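PDB 5WLH: LbaCas13a H328A (C2c2) from Lachnospiraceae bacterium NK4A179, which binds pre-crRNA and is an RNA-guided CRISPR-Cas13a enzyme that cleaves RNA, probably through a pair of HEPN nuclease domains. Local coordinates for residues L528-K533 and N547-F552; Q1024-Y1029 and S1063-Y1068; C1177-N1182 and A1207-F1212. All coordinates share one frame; numbering follows the deposited sequence.

Interaction 1 (L528-K533 and N547-F552); sequences LLLKPK and NNILNF
Lys531 and Asn548 face each other across a single backbone bridge, the two chains running in the same direction. Lys531 N gives its hydrogen to Asn547 O at 2.8 Å, and Lys531 O takes one from Ile549 N at 2.8 Å. Beside the bridge, the side-chain amide of Asn547 lies obliquely across the CB-CG part of Lys531. A water joins the same neighbourhood, accepting from Asn547 ND2 at 2.8 Å and donating to Leu529 O, which also receives Lys531 NZ as that bent side chain doubles back. On the apolar flank, Leu530 CD2 meets Phe552 CE2 at 3.8 Å, while the Leu530 and Ile549 side chains cross at about a right angle, their CD1 atoms nearest.

The bridge closes a thirteen-residue excursion in the long loop between helices 486-517 and 559-564, and Asn548 finishes the closure with an Asx turn: its OD1 accepts from Leu550 N at 2.9 Å, opening the 3-10 turn that follows. Its chi1 of -175° sets CG anti to the backbone N. The amide's ND2 bonds to Lys533 O at 2.8 Å. That donor stands well above the carbonyl plane, though the oxygen lies in the amide's own plane, and Thr535 O is a further acceptor. An alanine at Asn548 would probably leave Leu550 N and Lys533 O without these mates and let the start of the 3-10 turn drift.

Farther out, helix 588-602 backs the contact. Ile549 packs on its Val589 and Leu592, Lys596 reaches Leu530 O, and Lys533 NZ makes a salt bridge with Asp590.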
loop_
_atom_site.group_PDB
_atom_site.type_symbol
_atom_site.label_atom_id
_atom_site.label_comp_id
_atom_site.label_asym_id
_atom_site.label_seq_id
_atom_site.Cartn_x
_atom_site.Cartn_y
_atom_site.Cartn_z
ATOM N N LEU A 528 15.083 -20.062 -9.265
ATOM C CA LEU A 528 14.872 -20.898 -8.090
ATOM C C LEU A 528 14.410 -22.307 -8.431
ATOM O O LEU A 528 14.505 -23.195 -7.586
ATOM C CB LEU A 528 13.843 -20.263 -7.163
ATOM C CG LEU A 528 14.307 -18.944 -6.564
ATOM C CD1 LEU A 528 13.271 -18.442 -5.518
ATOM C CD2 LEU A 528 15.688 -19.093 -5.948
ATOM N N LEU A 529 13.905 -22.531 -9.627
ATOM C CA LEU A 529 13.438 -23.859 -9.987
ATOM C C LEU A 529 14.479 -24.664 -10.752
ATOM O O LEU A 529 14.201 -25.812 -11.121
ATOM C CB LEU A 529 12.139 -23.757 -10.791
ATOM C CG LEU A 529 10.994 -23.172 -9.949
ATOM C CD1 LEU A 529 9.695 -23.267 -10.698
ATOM C CD2 LEU A 529 10.912 -23.864 -8.559
ATOM N N LEU A 530 15.671 -24.110 -10.976
ATOM C CA LEU A 530 16.735 -24.906 -11.580
ATOM C C LEU A 530 17.112 -26.047 -10.647
ATOM O O LEU A 530 17.005 -25.939 -9.425
ATOM C CB LEU A 530 17.961 -24.048 -11.898
ATOM C CG LEU A 530 17.777 -22.907 -12.914
ATOM C CD1 LEU A 530 19.118 -22.274 -13.264
ATOM C CD2 LEU A 530 17.036 -23.356 -14.175
ATOM N N LYS A 531 17.533 -27.158 -11.238
ATOM C CA LYS A 531 17.756 -28.396 -10.513
ATOM C C LYS A 531 19.243 -28.646 -10.299
ATOM O O LYS A 531 20.081 -28.146 -11.054
ATOM C CB LYS A 531 17.118 -29.566 -11.277
ATOM C CG LYS A 531 15.595 -29.492 -11.331
ATOM C CD LYS A 531 14.972 -29.815 -9.977
ATOM C CE LYS A 531 13.508 -29.383 -9.907
ATOM N NZ LYS A 531 13.334 -27.948 -9.488
ATOM N N PRO A 532 19.609 -29.415 -9.267
ATOM C CA PRO A 532 21.028 -29.584 -8.935
ATOM C C PRO A 532 21.797 -30.301 -10.040
ATOM O O PRO A 532 21.222 -30.939 -10.925
ATOM C CB PRO A 532 20.998 -30.426 -7.652
ATOM C CG PRO A 532 19.617 -30.288 -7.123
ATOM C CD PRO A 532 18.737 -30.124 -8.315
ATOM N N LYS A 533 23.127 -30.203 -9.947
ATOM C CA LYS A 533 24.010 -30.574 -11.051
ATOM C C LYS A 533 23.888 -32.039 -11.460
ATOM O O LYS A 533 24.232 -32.374 -12.596
ATOM C CB LYS A 533 25.456 -30.271 -10.681
ATOM C CG LYS A 533 26.012 -31.162 -9.571
ATOM C CD LYS A 533 27.393 -30.696 -9.162
ATOM C CE LYS A 533 28.058 -31.675 -8.199
ATOM N NZ LYS A 533 29.395 -31.167 -7.767
ATOM N N ASN A 547 16.433 -28.591 -17.180
ATOM C CA ASN A 547 16.497 -27.577 -16.134
ATOM C C ASN A 547 17.661 -27.799 -15.170
ATOM O O ASN A 547 17.687 -27.215 -14.082
ATOM C CB ASN A 547 15.168 -27.502 -15.375
ATOM C CG ASN A 547 14.708 -28.841 -14.828
ATOM O OD1 ASN A 547 15.409 -29.851 -14.914
ATOM N ND2 ASN A 547 13.507 -28.851 -14.255
ATOM N N ASN A 548 18.627 -28.631 -15.551
ATOM C CA ASN A 548 19.817 -28.830 -14.735
ATOM C C ASN A 548 20.627 -27.540 -14.706
ATOM O O ASN A 548 20.844 -26.911 -15.747
ATOM C CB ASN A 548 20.639 -29.999 -15.305
ATOM C CG ASN A 548 21.835 -30.365 -14.447
ATOM O OD1 ASN A 548 22.656 -29.510 -14.107
ATOM N ND2 ASN A 548 21.954 -31.653 -14.108
ATOM N N ILE A 549 21.058 -27.139 -13.506
ATOM C CA ILE A 549 21.719 -25.843 -13.334
ATOM C C ILE A 549 22.956 -25.734 -14.215
ATOM O O ILE A 549 23.288 -24.642 -14.691
ATOM C CB ILE A 549 22.049 -25.595 -11.845
ATOM C CG1 ILE A 549 22.569 -24.165 -11.643
ATOM C CG2 ILE A 549 23.062 -26.603 -11.311
ATOM C CD1 ILE A 549 21.923 -23.452 -10.489
ATOM N N LEU A 550 23.629 -26.859 -14.492
ATOM C CA LEU A 550 24.824 -26.819 -15.336
ATOM C C LEU A 550 24.546 -26.211 -16.706
ATOM O O LEU A 550 25.433 -25.586 -17.293
ATOM C CB LEU A 550 25.404 -28.226 -15.506
ATOM C CG LEU A 550 25.891 -28.867 -14.209
ATOM C CD1 LEU A 550 26.128 -30.367 -14.419
ATOM C CD2 LEU A 550 27.149 -28.166 -13.709
ATOM N N ASN A 551 23.331 -26.376 -17.228
ATOM C CA ASN A 551 23.003 -25.870 -18.555
ATOM C C ASN A 551 22.943 -24.355 -18.623
ATOM O O ASN A 551 22.838 -23.809 -19.726
ATOM C CB ASN A 551 21.658 -26.421 -19.020
ATOM C CG ASN A 551 21.676 -27.921 -19.198
ATOM O OD1 ASN A 551 22.670 -28.479 -19.644
ATOM N ND2 ASN A 551 20.577 -28.580 -18.846
ATOM N N PHE A 552 22.987 -23.665 -17.485
ATOM C CA PHE A 552 22.733 -22.235 -17.459
ATOM C C PHE A 552 23.877 -21.430 -16.870
ATOM O O PHE A 552 23.828 -20.192 -16.922
ATOM C CB PHE A 552 21.424 -21.960 -16.694
ATOM C CG PHE A 552 20.252 -22.712 -17.260
ATOM C CD1 PHE A 552 19.595 -22.239 -18.382
ATOM C CD2 PHE A 552 19.853 -23.917 -16.719
ATOM C CE1 PHE A 552 18.535 -22.937 -18.925
ATOM C CE2 PHE A 552 18.798 -24.628 -17.266
ATOM C CZ PHE A 552 18.138 -24.137 -18.370
HETATM O O HOH W 1 12.613 -26.259 -13.611
#

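Interaction 2 (Q1024-Y1029 and S1063-Y1068); sequences QKVALY and SDIVEY
Ile1065 of helix 1062-1075 packs among Val1026, Leu1028 and Tyr1029. These three sit in the turn that leaves strand 1024-1025, the second strand of a small antiparallel pair. The turn is a classic gamma turn centred on Leu1028: its phi of 68° and psi of -61° bring Tyr1029 N back to Ala1027 O and direct the leucine side chain at the helix.

Packing is closest around both branches of the isoleucine, CG2 and the CG1-CD1 arm. Its CG2 lies 3.8 Å from Leu1028 CD1, the two side chains sliding past each other in opposite directions. Its CD1 comes in at the edge of the Tyr1029 ring, near the ring plane, 3.8 Å from CE2, so that the two side chains meet tip to tip. The Val1026 side chain crosses Ile1065 at about a right angle, CG1 toward CD1, while Phe1015 of helix 1008-1017 touches both Val1026 and Ile1065.

Toward Tyr1068 the fit slackens: Leu1028 CD2 comes only to 4.3 Å from CE2 of that ring, obliquely, and Leu1028 itself is partly exposed. On the buried side the Tyr1029 ring is steadied by Leu1028 CB, 3.5 Å above its centre, and by the phenol OH, which is hydrogen-bonded to Val1103 O and 4.1 Å from Ile1065 CG1.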
loop_
_atom_site.group_PDB
_atom_site.type_symbol
_atom_site.label_atom_id
_atom_site.label_comp_id
_atom_site.label_asym_id
_atom_site.label_seq_id
_atom_site.Cartn_x
_atom_site.Cartn_y
_atom_site.Cartn_z
ATOM N N GLN A 1024 41.405 22.917 -14.487
ATOM C CA GLN A 1024 40.679 21.804 -13.892
ATOM C C GLN A 1024 40.716 20.635 -14.859
ATOM O O GLN A 1024 40.224 20.741 -15.988
ATOM C CB GLN A 1024 39.228 22.169 -13.589
ATOM C CG GLN A 1024 38.454 21.192 -12.708
ATOM C CD GLN A 1024 39.272 20.580 -11.591
ATOM O OE1 GLN A 1024 39.370 21.149 -10.504
ATOM N NE2 GLN A 1024 39.822 19.392 -11.831
ATOM N N LYS A 1025 41.291 19.527 -14.415
ATOM C CA LYS A 1025 41.268 18.286 -15.167
ATOM C C LYS A 1025 40.085 17.431 -14.724
ATOM O O LYS A 1025 39.571 17.566 -13.612
ATOM C CB LYS A 1025 42.580 17.532 -14.998
ATOM C CG LYS A 1025 43.799 18.380 -15.315
ATOM C CD LYS A 1025 44.925 17.550 -15.894
ATOM C CE LYS A 1025 45.143 16.273 -15.102
ATOM N NZ LYS A 1025 46.326 15.523 -15.614
ATOM N N VAL A 1026 39.656 16.548 -15.629
ATOM C CA VAL A 1026 38.476 15.715 -15.390
ATOM C C VAL A 1026 38.579 15.011 -14.040
ATOM O O VAL A 1026 37.714 15.169 -13.168
ATOM C CB VAL A 1026 38.294 14.708 -16.538
ATOM C CG1 VAL A 1026 37.298 13.616 -16.147
ATOM C CG2 VAL A 1026 37.853 15.433 -17.808
ATOM N N ALA A 1027 39.651 14.244 -13.843
ATOM C CA ALA A 1027 39.900 13.500 -12.598
ATOM C C ALA A 1027 38.706 12.577 -12.369
ATOM O O ALA A 1027 38.353 11.820 -13.289
ATOM C CB ALA A 1027 40.200 14.479 -11.466
ATOM N N LEU A 1028 38.088 12.588 -11.185
ATOM C CA LEU A 1028 36.850 11.877 -10.884
ATOM C C LEU A 1028 36.998 10.357 -10.891
ATOM O O LEU A 1028 36.765 9.707 -9.866
ATOM C CB LEU A 1028 35.746 12.301 -11.862
ATOM C CG LEU A 1028 35.214 13.721 -11.650
ATOM C CD1 LEU A 1028 34.176 14.084 -12.696
ATOM C CD2 LEU A 1028 34.649 13.865 -10.246
ATOM N N TYR A 1029 37.382 9.777 -12.026
ATOM C CA TYR A 1029 37.180 8.353 -12.263
ATOM C C TYR A 1029 38.451 7.518 -12.160
ATOM O O TYR A 1029 38.408 6.315 -12.446
ATOM C CB TYR A 1029 36.530 8.158 -13.630
ATOM C CG TYR A 1029 35.276 8.989 -13.791
ATOM C CD1 TYR A 1029 34.128 8.699 -13.060
ATOM C CD2 TYR A 1029 35.252 10.092 -14.637
ATOM C CE1 TYR A 1029 32.981 9.463 -13.193
ATOM C CE2 TYR A 1029 34.109 10.863 -14.774
ATOM C CZ TYR A 1029 32.976 10.545 -14.048
ATOM O OH TYR A 1029 31.837 11.311 -14.184
ATOM N N SER A 1063 30.851 17.332 -21.370
ATOM C CA SER A 1063 30.160 18.585 -21.084
ATOM C C SER A 1063 29.442 18.538 -19.741
ATOM O O SER A 1063 29.295 19.576 -19.083
ATOM C CB SER A 1063 29.177 18.928 -22.208
ATOM O OG SER A 1063 28.133 17.981 -22.301
ATOM N N ASP A 1064 28.993 17.351 -19.320
ATOM C CA ASP A 1064 28.485 17.188 -17.959
ATOM C C ASP A 1064 29.564 17.510 -16.936
ATOM O O ASP A 1064 29.326 18.238 -15.966
ATOM C CB ASP A 1064 27.984 15.757 -17.745
ATOM C CG ASP A 1064 26.705 15.456 -18.500
ATOM O OD1 ASP A 1064 25.907 16.390 -18.732
ATOM O OD2 ASP A 1064 26.502 14.272 -18.853
ATOM N N ILE A 1065 30.755 16.940 -17.127
ATOM C CA ILE A 1065 31.854 17.147 -16.194
ATOM C C ILE A 1065 32.303 18.599 -16.231
ATOM O O ILE A 1065 32.644 19.189 -15.200
ATOM C CB ILE A 1065 33.001 16.178 -16.520
ATOM C CG1 ILE A 1065 32.525 14.724 -16.369
ATOM C CG2 ILE A 1065 34.196 16.441 -15.641
ATOM C CD1 ILE A 1065 33.341 13.742 -17.144
ATOM N N VAL A 1066 32.279 19.202 -17.417
ATOM C CA VAL A 1066 32.555 20.628 -17.543
ATOM C C VAL A 1066 31.556 21.435 -16.722
ATOM O O VAL A 1066 31.935 22.296 -15.919
ATOM C CB VAL A 1066 32.531 21.032 -19.027
ATOM C CG1 VAL A 1066 32.481 22.551 -19.180
ATOM C CG2 VAL A 1066 33.727 20.419 -19.754
ATOM N N GLU A 1067 30.261 21.159 -16.907
ATOM C CA GLU A 1067 29.230 21.889 -16.173
ATOM C C GLU A 1067 29.339 21.644 -14.671
ATOM O O GLU A 1067 29.135 22.561 -13.867
ATOM C CB GLU A 1067 27.848 21.497 -16.701
ATOM C CG GLU A 1067 26.671 22.229 -16.061
ATOM C CD GLU A 1067 26.558 23.690 -16.480
ATOM O OE1 GLU A 1067 27.402 24.165 -17.273
ATOM O OE2 GLU A 1067 25.612 24.364 -16.012
ATOM N N TYR A 1068 29.673 20.410 -14.277
ATOM C CA TYR A 1068 29.896 20.104 -12.866
ATOM C C TYR A 1068 30.975 21.008 -12.270
ATOM O O TYR A 1068 30.786 21.607 -11.206
ATOM C CB TYR A 1068 30.277 18.628 -12.720
ATOM C CG TYR A 1068 30.849 18.250 -11.372
ATOM C CD1 TYR A 1068 30.023 18.057 -10.278
ATOM C CD2 TYR A 1068 32.216 18.073 -11.201
ATOM C CE1 TYR A 1068 30.542 17.714 -9.040
ATOM C CE2 TYR A 1068 32.741 17.728 -9.974
ATOM C CZ TYR A 1068 31.896 17.551 -8.892
ATOM O OH TYR A 1068 32.413 17.210 -7.661
#

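Interaction 3 (C1177-N1182 and A1207-F1212); sequences CAMYIN and AKIGEF
Met1179 lays its thioether against Phe1212, and the two side chains cross at a slant. The methyl does the facing: CE sits 4.0 Å from the centroid of the Phe1212 ring and 20° off its normal, over the face but displaced toward the rim at CD2. The sulfur stands farther off that normal, with SD 4.3 Å from the same centroid, an oblique Met-aromatic contact. A bend at chi3 (-82°) carries CE over the ring, while SD rests on the root of the phenylalanine, 3.6 Å from Phe1212 CB. The first torsion of Phe1212, with CG anti to its backbone N (chi1 -176°), places that CG beside the sulfur, 3.7 Å from Met1179 SD. On another side of the sulfur lies Ile1209 CG1, at 4.0 Å, and Tyr1226 touches both Met1179 and Ile1209.

The pair joins helix 1171-1180, near its C-terminal part, to helix 1205-1216; strands 1187-1189 and 1196-1198 lie between them in the chain. The backbone here also meets the loop at Arg603 and Asn604: Tyr1180 O accepts from Asn604 ND2 and Asn1182 ND2 donates to Arg603 O, residues that open a run fitting the RxxxxH signature of HEPN nucleases.

Lys1208 runs beside the methionine in a different manner. Its extended chain lies against the 1178-1179 backbone, with CB 3.8 Å from Met1179 CA. Its NZ then bonds to Ala1178 O at 2.8 Å, nearly along the C=O axis. Ile1181 O is also close to the ammonium, although the angle is too poor for a hydrogen bond. Leu1184 O and Gly1201 O complete the grip, so three carbonyl oxygens hold the buried ammonium; their dipoles, one of them from helix 1171-1180, would probably help stabilise its positive charge.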
loop_
_atom_site.group_PDB
_atom_site.type_symbol
_atom_site.label_atom_id
_atom_site.label_comp_id
_atom_site.label_asym_id
_atom_site.label_seq_id
_atom_site.Cartn_x
_atom_site.Cartn_y
_atom_site.Cartn_z
ATOM N N CYS A 1177 -4.730 -25.778 -0.082
ATOM C CA CYS A 1177 -3.678 -25.058 0.629
ATOM C C CYS A 1177 -2.312 -25.626 0.307
ATOM O O CYS A 1177 -1.327 -24.875 0.257
ATOM C CB CYS A 1177 -3.926 -25.088 2.135
ATOM S SG CYS A 1177 -5.344 -24.118 2.633
ATOM N N ALA A 1178 -2.229 -26.934 0.052
ATOM C CA ALA A 1178 -0.933 -27.497 -0.285
ATOM C C ALA A 1178 -0.385 -26.891 -1.565
ATOM O O ALA A 1178 0.830 -26.842 -1.748
ATOM C CB ALA A 1178 -1.018 -29.020 -0.399
ATOM N N MET A 1179 -1.253 -26.449 -2.483
ATOM C CA MET A 1179 -0.730 -25.843 -3.699
ATOM C C MET A 1179 0.074 -24.589 -3.407
ATOM O O MET A 1179 0.934 -24.212 -4.202
ATOM C CB MET A 1179 -1.865 -25.489 -4.660
ATOM C CG MET A 1179 -2.552 -26.685 -5.253
ATOM S SD MET A 1179 -3.640 -26.154 -6.611
ATOM C CE MET A 1179 -5.073 -25.621 -5.700
ATOM N N TYR A 1180 -0.214 -23.912 -2.299
ATOM C CA TYR A 1180 0.338 -22.593 -2.051
ATOM C C TYR A 1180 1.346 -22.539 -0.916
ATOM O O TYR A 1180 1.879 -21.456 -0.637
ATOM C CB TYR A 1180 -0.799 -21.616 -1.743
ATOM C CG TYR A 1180 -1.781 -21.534 -2.886
ATOM C CD1 TYR A 1180 -1.495 -20.772 -4.006
ATOM C CD2 TYR A 1180 -2.981 -22.224 -2.846
ATOM C CE1 TYR A 1180 -2.391 -20.689 -5.065
ATOM C CE2 TYR A 1180 -3.890 -22.157 -3.907
ATOM C CZ TYR A 1180 -3.582 -21.383 -5.009
ATOM O OH TYR A 1180 -4.465 -21.319 -6.063
ATOM N N ILE A 1181 1.596 -23.644 -0.229
ATOM C CA ILE A 1181 2.456 -23.642 0.954
ATOM C C ILE A 1181 3.665 -24.521 0.676
ATOM O O ILE A 1181 3.530 -25.736 0.473
ATOM C CB ILE A 1181 1.714 -24.101 2.210
ATOM C CG1 ILE A 1181 0.618 -23.104 2.568
ATOM C CG2 ILE A 1181 2.685 -24.239 3.396
ATOM C CD1 ILE A 1181 -0.389 -23.673 3.567
ATOM N N ASN A 1182 4.836 -23.893 0.627
ATOM C CA ASN A 1182 6.098 -24.600 0.462
ATOM C C ASN A 1182 6.300 -25.517 1.649
ATOM O O ASN A 1182 6.325 -25.054 2.791
ATOM C CB ASN A 1182 7.240 -23.586 0.368
ATOM C CG ASN A 1182 8.506 -24.154 -0.245
ATOM O OD1 ASN A 1182 8.702 -25.375 -0.313
ATOM N ND2 ASN A 1182 9.378 -23.261 -0.703
ATOM N N ALA A 1207 4.266 -27.167 -10.241
ATOM C CA ALA A 1207 4.193 -28.613 -10.096
ATOM C C ALA A 1207 2.999 -28.995 -9.249
ATOM O O ALA A 1207 2.295 -29.969 -9.548
ATOM C CB ALA A 1207 5.477 -29.157 -9.467
ATOM N N LYS A 1208 2.754 -28.232 -8.184
ATOM C CA LYS A 1208 1.650 -28.548 -7.296
ATOM C C LYS A 1208 0.317 -28.413 -8.006
ATOM O O LYS A 1208 -0.603 -29.190 -7.752
ATOM C CB LYS A 1208 1.698 -27.652 -6.069
ATOM C CG LYS A 1208 2.774 -28.153 -5.128
ATOM C CD LYS A 1208 2.850 -27.383 -3.903
ATOM C CE LYS A 1208 3.593 -28.178 -2.859
ATOM N NZ LYS A 1208 3.560 -27.378 -1.622
ATOM N N ILE A 1209 0.172 -27.399 -8.859
ATOM C CA ILE A 1209 -1.073 -27.280 -9.600
ATOM C C ILE A 1209 -1.273 -28.499 -10.488
ATOM O O ILE A 1209 -2.373 -29.058 -10.554
ATOM C CB ILE A 1209 -1.083 -25.983 -10.411
ATOM C CG1 ILE A 1209 -1.144 -24.814 -9.428
ATOM C CG2 ILE A 1209 -2.259 -25.988 -11.399
ATOM C CD1 ILE A 1209 -1.106 -23.451 -10.107
ATOM N N GLY A 1210 -0.217 -28.922 -11.185
ATOM C CA GLY A 1210 -0.301 -30.160 -11.952
ATOM C C GLY A 1210 -0.706 -31.343 -11.096
ATOM O O GLY A 1210 -1.576 -32.133 -11.471
ATOM N N GLU A 1211 -0.101 -31.467 -9.919
ATOM C CA GLU A 1211 -0.447 -32.575 -9.041
ATOM C C GLU A 1211 -1.889 -32.478 -8.571
ATOM O O GLU A 1211 -2.590 -33.494 -8.470
ATOM C CB GLU A 1211 0.514 -32.602 -7.857
ATOM C CG GLU A 1211 1.922 -32.894 -8.279
ATOM C CD GLU A 1211 2.931 -32.496 -7.231
ATOM O OE1 GLU A 1211 2.530 -31.876 -6.218
ATOM O OE2 GLU A 1211 4.125 -32.798 -7.429
ATOM N N PHE A 1212 -2.357 -31.262 -8.277
ATOM C CA PHE A 1212 -3.748 -31.087 -7.882
ATOM C C PHE A 1212 -4.687 -31.583 -8.966
ATOM O O PHE A 1212 -5.684 -32.258 -8.674
ATOM C CB PHE A 1212 -4.034 -29.618 -7.596
ATOM C CG PHE A 1212 -5.405 -29.371 -7.093
ATOM C CD1 PHE A 1212 -6.475 -29.198 -7.987
ATOM C CD2 PHE A 1212 -5.649 -29.315 -5.741
ATOM C CE1 PHE A 1212 -7.743 -28.969 -7.516
ATOM C CE2 PHE A 1212 -6.927 -29.087 -5.264
ATOM C CZ PHE A 1212 -7.977 -28.903 -6.157
#

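Overall arrangement
Interactions 1 and 3 are neighbours: their centres lie 21 Å apart and their nearest atoms about 7 Å, without touching. Arg603 and its surroundings join them, since Leu528 of interaction 1 touches Arg603 and Asn1182 of interaction 3 bonds to its carbonyl oxygen. Ser1204 is a second link, touched by Leu529 and bonded through OG to Ala1207 N. Both contacts thus lie close to Arg603, the first residue of a probable HEPN RxxxxH motif. Interaction 2 stands apart, its centre 46 Å from that of interaction 1 and 57 Å from that of interaction 3. It is nevertheless nearest the bound RNA, about 7 Å at the closest atoms, against about 15 Å for interaction 3 and 22 Å for interaction 1.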